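Long-range contacts in glycerol dehydratase (Clostridium butyricum, PDB 1R9D), which probably dehydrates glycerol by glycyl-radical chemistry, without the help of coenzyme B12: residues S546-V551 and G633-G638; L639-I644 and G698-Q703. All blocks are in the same frame, centred on the assembly; numbering follows the deposited sequence.

Interaction 1. Residues S546-V551 and G633-G638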
loop_
_atom_site.group_PDB
_atom_site.type_symbol
_atom_site.label_atom_id
_atom_site.label_comp_id
_atom_site.label_asym_id
_atom_site.label_seq_id
_atom_site.Cartn_x
_atom_site.Cartn_y
_atom_site.Cartn_z
ATOM N N SER A 546 3.149 -7.508 -19.897
ATOM C CA SER A 546 4.452 -7.786 -19.287
ATOM C C SER A 546 5.171 -8.600 -20.366
ATOM O O SER A 546 4.588 -9.529 -20.925
ATOM C CB SER A 546 4.312 -8.586 -17.995
ATOM O OG SER A 546 3.851 -7.758 -16.939
ATOM N N GLY A 547 6.420 -8.252 -20.671
ATOM C CA GLY A 547 7.115 -8.951 -21.744
ATOM C C GLY A 547 8.531 -9.461 -21.530
ATOM O O GLY A 547 9.488 -8.686 -21.583
ATOM N N PRO A 548 8.688 -10.771 -21.285
ATOM C CA PRO A 548 9.978 -11.435 -21.061
ATOM C C PRO A 548 10.517 -12.022 -22.376
ATOM O O PRO A 548 9.751 -12.543 -23.190
ATOM C CB PRO A 548 9.627 -12.492 -20.028
ATOM C CG PRO A 548 8.263 -12.943 -20.503
ATOM C CD PRO A 548 7.569 -11.652 -20.889
ATOM N N GLN A 549 11.835 -11.944 -22.565
ATOM C CA GLN A 549 12.502 -12.395 -23.795
ATOM C C GLN A 549 13.186 -13.750 -23.786
ATOM O O GLN A 549 13.887 -14.099 -22.834
ATOM C CB GLN A 549 13.566 -11.368 -24.203
ATOM C CG GLN A 549 13.052 -10.149 -24.923
ATOM C CD GLN A 549 11.767 -9.634 -24.327
ATOM O OE1 GLN A 549 10.681 -9.975 -24.792
ATOM N NE2 GLN A 549 11.882 -8.822 -23.280
ATOM N N GLY A 550 12.999 -14.497 -24.872
ATOM C CA GLY A 550 13.660 -15.781 -25.012
ATOM C C GLY A 550 14.917 -15.536 -25.832
ATOM O O GLY A 550 14.875 -14.829 -26.843
ATOM N N VAL A 551 16.039 -16.099 -25.392
ATOM C CA VAL A 551 17.317 -15.934 -26.083
ATOM C C VAL A 551 17.909 -17.294 -26.444
ATOM O O VAL A 551 17.974 -18.184 -25.600
ATOM C CB VAL A 551 18.328 -15.185 -25.187
ATOM C CG1 VAL A 551 19.642 -14.964 -25.940
ATOM C CG2 VAL A 551 17.722 -13.857 -24.736
ATOM N N GLY A 633 -3.039 -7.317 -16.688
ATOM C CA GLY A 633 -2.655 -7.584 -18.061
ATOM C C GLY A 633 -2.033 -8.955 -18.261
ATOM O O GLY A 633 -1.657 -9.624 -17.300
ATOM N N ASN A 634 -1.922 -9.369 -19.518
ATOM C CA ASN A 634 -1.337 -10.662 -19.850
ATOM C C ASN A 634 0.132 -10.546 -20.215
ATOM O O ASN A 634 0.568 -9.529 -20.755
ATOM C CB ASN A 634 -2.067 -11.286 -21.038
ATOM C CG ASN A 634 -3.279 -12.086 -20.624
ATOM O OD1 ASN A 634 -3.159 -13.214 -20.141
ATOM N ND2 ASN A 634 -4.459 -11.503 -20.801
ATOM N N PHE A 635 0.892 -11.587 -19.903
ATOM C CA PHE A 635 2.300 -11.630 -20.272
ATOM C C PHE A 635 2.300 -11.991 -21.758
ATOM O O PHE A 635 1.397 -12.687 -22.236
ATOM C CB PHE A 635 3.043 -12.732 -19.504
ATOM C CG PHE A 635 3.577 -12.303 -18.171
ATOM C CD1 PHE A 635 2.719 -11.985 -17.121
ATOM C CD2 PHE A 635 4.949 -12.237 -17.957
ATOM C CE1 PHE A 635 3.224 -11.610 -15.874
ATOM C CE2 PHE A 635 5.467 -11.861 -16.714
ATOM C CZ PHE A 635 4.606 -11.547 -15.670
ATOM N N GLN A 636 3.290 -11.499 -22.492
ATOM C CA GLN A 636 3.419 -11.821 -23.908
ATOM C C GLN A 636 4.911 -11.984 -24.153
ATOM O O GLN A 636 5.713 -11.154 -23.725
ATOM C CB GLN A 636 2.828 -10.719 -24.796
ATOM C CG GLN A 636 3.331 -9.328 -24.507
ATOM C CD GLN A 636 2.781 -8.296 -25.477
ATOM O OE1 GLN A 636 2.079 -8.632 -26.438
ATOM N NE2 GLN A 636 3.109 -7.031 -25.237
ATOM N N PRO A 637 5.304 -13.064 -24.841
ATOM C CA PRO A 637 6.716 -13.322 -25.122
ATOM C C PRO A 637 7.348 -12.547 -26.269
ATOM O O PRO A 637 6.682 -12.141 -27.214
ATOM C CB PRO A 637 6.732 -14.823 -25.379
ATOM C CG PRO A 637 5.427 -15.024 -26.116
ATOM C CD PRO A 637 4.457 -14.189 -25.294
ATOM N N GLY A 638 8.655 -12.345 -26.158
ATOM C CA GLY A 638 9.411 -11.679 -27.200
ATOM C C GLY A 638 10.629 -12.558 -27.448
ATOM O O GLY A 638 10.906 -13.451 -26.646
#
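Phe635 lays one face of its ring against Ser546: CB of Ser546 stands 3.5 Å from the centroid of the Phe635 ring and 4° off its normal, a CH-pi contact directly over the centre. CD of Pro548 comes up obliquely, 4.0 Å from CD2 of Phe635, and the Phe635 side chain also packs on Cys503 and Asp506 of helix 484-516 and on Val624 of helix 607-624. The backbone sets CB of Ser546 over the ring; chi1 (-75°) turns OG to the side of its own N, where it bonds to ND2 of Asn629.

Behind these side chains the backbones run in roughly the same direction, with Ser546 beside Phe635 and Gln549 beside Gly638. Ser546 O takes the amide of Gln636 (N to O 2.8 Å), its C=O...N angle of 173° being almost straight, and Ser546 N gives a weak bond to Asn634 O. The next bond in this register would run from Pro548 N to Gln636 O, but a proline has no N-H; CD of Pro548 lies 3.4 Å from that oxygen instead. Pairing then resumes, Gly638 N to Pro548 O at 3.2 Å and Gly550 N to Gly638 O at 2.9 Å.

Gln549 bends at chi2, which folds its amide back along its own strand. NE2 of Gln549 bonds to Gly547 O at 2.9 Å, from above the carbonyl plane, and also to Asp447, whereas its OE1, bonded to Asn697 ND2, lies 3.2 Å from CA of Gly638. Four backbone hydrogen bonds, one of them weak, thus span a proline gap: strand 634-635 pairs in parallel with strand 543-551 at Ser546-Phe635, and a separate single bridge, Gln549-Gly638, follows beyond it, consistent with the strand-lined barrel interior of the pyruvate formate-lyase-like fold.

Interaction 2. Residues L639-I644 and G698-Q703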
loop_
_atom_site.group_PDB
_atom_site.type_symbol
_atom_site.label_atom_id
_atom_site.label_comp_id
_atom_site.label_asym_id
_atom_site.label_seq_id
_atom_site.Cartn_x
_atom_site.Cartn_y
_atom_site.Cartn_z
ATOM N N LEU A 639 11.338 -12.316 -28.548
ATOM C CA LEU A 639 12.536 -13.079 -28.889
ATOM C C LEU A 639 13.616 -12.128 -29.414
ATOM O O LEU A 639 13.824 -12.022 -30.618
ATOM C CB LEU A 639 12.204 -14.142 -29.954
ATOM C CG LEU A 639 11.169 -15.216 -29.585
ATOM C CD1 LEU A 639 10.757 -15.965 -30.839
ATOM C CD2 LEU A 639 11.739 -16.177 -28.542
ATOM N N TYR A 640 14.270 -11.411 -28.499
ATOM C CA TYR A 640 15.347 -10.478 -28.854
ATOM C C TYR A 640 16.381 -10.531 -27.728
ATOM O O TYR A 640 16.048 -10.887 -26.596
ATOM C CB TYR A 640 14.802 -9.066 -29.102
ATOM C CG TYR A 640 14.212 -8.337 -27.915
ATOM C CD1 TYR A 640 15.031 -7.688 -26.995
ATOM C CD2 TYR A 640 12.830 -8.236 -27.756
ATOM C CE1 TYR A 640 14.487 -6.945 -25.941
ATOM C CE2 TYR A 640 12.274 -7.501 -26.711
ATOM C CZ TYR A 640 13.104 -6.857 -25.810
ATOM O OH TYR A 640 12.549 -6.121 -24.786
ATOM N N PRO A 641 17.641 -10.150 -28.008
ATOM C CA PRO A 641 18.599 -10.259 -26.912
ATOM C C PRO A 641 19.404 -9.057 -26.437
ATOM O O PRO A 641 20.179 -9.199 -25.491
ATOM C CB PRO A 641 19.552 -11.298 -27.458
ATOM C CG PRO A 641 19.757 -10.747 -28.875
ATOM C CD PRO A 641 18.350 -10.226 -29.299
ATOM N N SER A 642 19.253 -7.904 -27.073
ATOM C CA SER A 642 20.088 -6.757 -26.711
ATOM C C SER A 642 21.510 -7.306 -26.926
ATOM O O SER A 642 21.809 -7.800 -28.013
ATOM C CB SER A 642 19.879 -6.349 -25.253
ATOM O OG SER A 642 20.554 -5.128 -24.989
ATOM N N SER A 643 22.380 -7.245 -25.919
ATOM C CA SER A 643 23.730 -7.793 -26.084
ATOM C C SER A 643 23.964 -8.994 -25.164
ATOM O O SER A 643 25.090 -9.478 -25.040
ATOM C CB SER A 643 24.800 -6.718 -25.807
ATOM O OG SER A 643 24.762 -6.238 -24.467
ATOM N N ILE A 644 22.893 -9.498 -24.552
ATOM C CA ILE A 644 23.010 -10.599 -23.603
ATOM C C ILE A 644 23.324 -11.986 -24.163
ATOM O O ILE A 644 23.676 -12.886 -23.401
ATOM C CB ILE A 644 21.742 -10.696 -22.708
ATOM C CG1 ILE A 644 22.099 -11.352 -21.369
ATOM C CG2 ILE A 644 20.661 -11.525 -23.402
ATOM C CD1 ILE A 644 20.986 -11.276 -20.328
ATOM N N GLY A 698 7.641 -8.910 -29.716
ATOM C CA GLY A 698 8.661 -8.700 -30.731
ATOM C C GLY A 698 9.754 -9.736 -30.943
ATOM O O GLY A 698 10.180 -10.413 -30.015
ATOM N N THR A 699 10.198 -9.860 -32.189
ATOM C CA THR A 699 11.281 -10.779 -32.532
ATOM C C THR A 699 12.294 -9.946 -33.306
ATOM O O THR A 699 11.923 -8.999 -34.000
ATOM C CB THR A 699 10.797 -11.966 -33.404
ATOM O OG1 THR A 699 10.471 -11.502 -34.717
ATOM C CG2 THR A 699 9.567 -12.616 -32.783
ATOM N N LEU A 700 13.572 -10.292 -33.188
ATOM C CA LEU A 700 14.622 -9.522 -33.846
ATOM C C LEU A 700 15.464 -10.351 -34.816
ATOM O O LEU A 700 16.009 -11.391 -34.450
ATOM C CB LEU A 700 15.513 -8.895 -32.771
ATOM C CG LEU A 700 16.612 -7.906 -33.171
ATOM C CD1 LEU A 700 16.809 -6.914 -32.048
ATOM C CD2 LEU A 700 17.900 -8.651 -33.466
ATOM N N PHE A 701 15.582 -9.861 -36.045
ATOM C CA PHE A 701 16.343 -10.551 -37.080
ATOM C C PHE A 701 17.473 -9.671 -37.631
ATOM O O PHE A 701 17.219 -8.622 -38.215
ATOM C CB PHE A 701 15.371 -10.980 -38.190
ATOM C CG PHE A 701 16.011 -11.729 -39.331
ATOM C CD1 PHE A 701 17.176 -12.470 -39.143
ATOM C CD2 PHE A 701 15.416 -11.725 -40.589
ATOM C CE1 PHE A 701 17.740 -13.198 -40.199
ATOM C CE2 PHE A 701 15.972 -12.455 -41.653
ATOM C CZ PHE A 701 17.133 -13.189 -41.453
ATOM N N ASN A 702 18.716 -10.106 -37.421
ATOM C CA ASN A 702 19.903 -9.381 -37.889
ATOM C C ASN A 702 20.505 -10.025 -39.129
ATOM O O ASN A 702 20.623 -11.249 -39.200
ATOM C CB ASN A 702 21.024 -9.403 -36.841
ATOM C CG ASN A 702 21.002 -8.217 -35.899
ATOM O OD1 ASN A 702 20.771 -7.078 -36.307
ATOM N ND2 ASN A 702 21.287 -8.481 -34.628
ATOM N N GLN A 703 20.894 -9.197 -40.091
ATOM C CA GLN A 703 21.584 -9.669 -41.283
ATOM C C GLN A 703 22.710 -8.675 -41.553
ATOM O O GLN A 703 22.567 -7.476 -41.297
ATOM C CB GLN A 703 20.639 -9.805 -42.484
ATOM C CG GLN A 703 19.969 -11.185 -42.527
ATOM C CD GLN A 703 19.446 -11.566 -43.903
ATOM O OE1 GLN A 703 19.320 -12.750 -44.228
ATOM N NE2 GLN A 703 19.131 -10.572 -44.711
#
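Leu639 and Gly698 are joined by the shorter of two backbone bonds, Leu639 N to Gly698 O at 2.7 Å, with the donor nearly in line with the carbonyl (164°). Leu639 O returns the link, accepting Leu700 N at 3.1 Å and lying 3.4 Å from CA of Thr699. Alongside the two bonds, the side chains of Leu639 and Thr699 point the same way, CD1 of Leu639 being 4.1 Å from CG2 of Thr699; OG1 of Thr699 bonds to His692 ND1. The bonds flank Thr699 and make a single beta bridge, which ties a loop of the pyruvate formate lyase-like region to one of the glycine radical region, just before strand 702-705. Next along, CB of Tyr640 meets CB of Leu700 at 3.7 Å. CG of Tyr640 lies between its backbone N and carbonyl carbon (chi1 66°), and the ring presents its edge to Gly698 O; OH bonds to His446 O, and the side chain has its nearest atom about 3 Å from a bound glycerol. Past Tyr640 the contact thins, though it stays buried: CD of Pro641 is 4.5 Å from CD2 of Leu700, and a type II' turn, Pro641 to Ile644, leads away to helix 644-650.

In the fold
One segment of interaction 1, 633-638, runs straight on into 639-644 of interaction 2, and strand 543-551 serves both, through its backbone in interaction 1 and through Val551, which touches Pro641, in interaction 2. Both are buried, so neither is a surface contact; interaction 1 is the larger, with 372 Å² of surface covered against 242 Å². It extends a sheet inside the pyruvate formate lyase-like region through a backbone ladder with one aromatic ring packed on Ser546 at its start, whereas interaction 2 reaches the glycine radical region with one beta bridge and a few aliphatic touches. They meet where Gln549 NE2 packs 3.2 Å from Tyr640 OH, and Tyr640 lies closer to the bound glycerol.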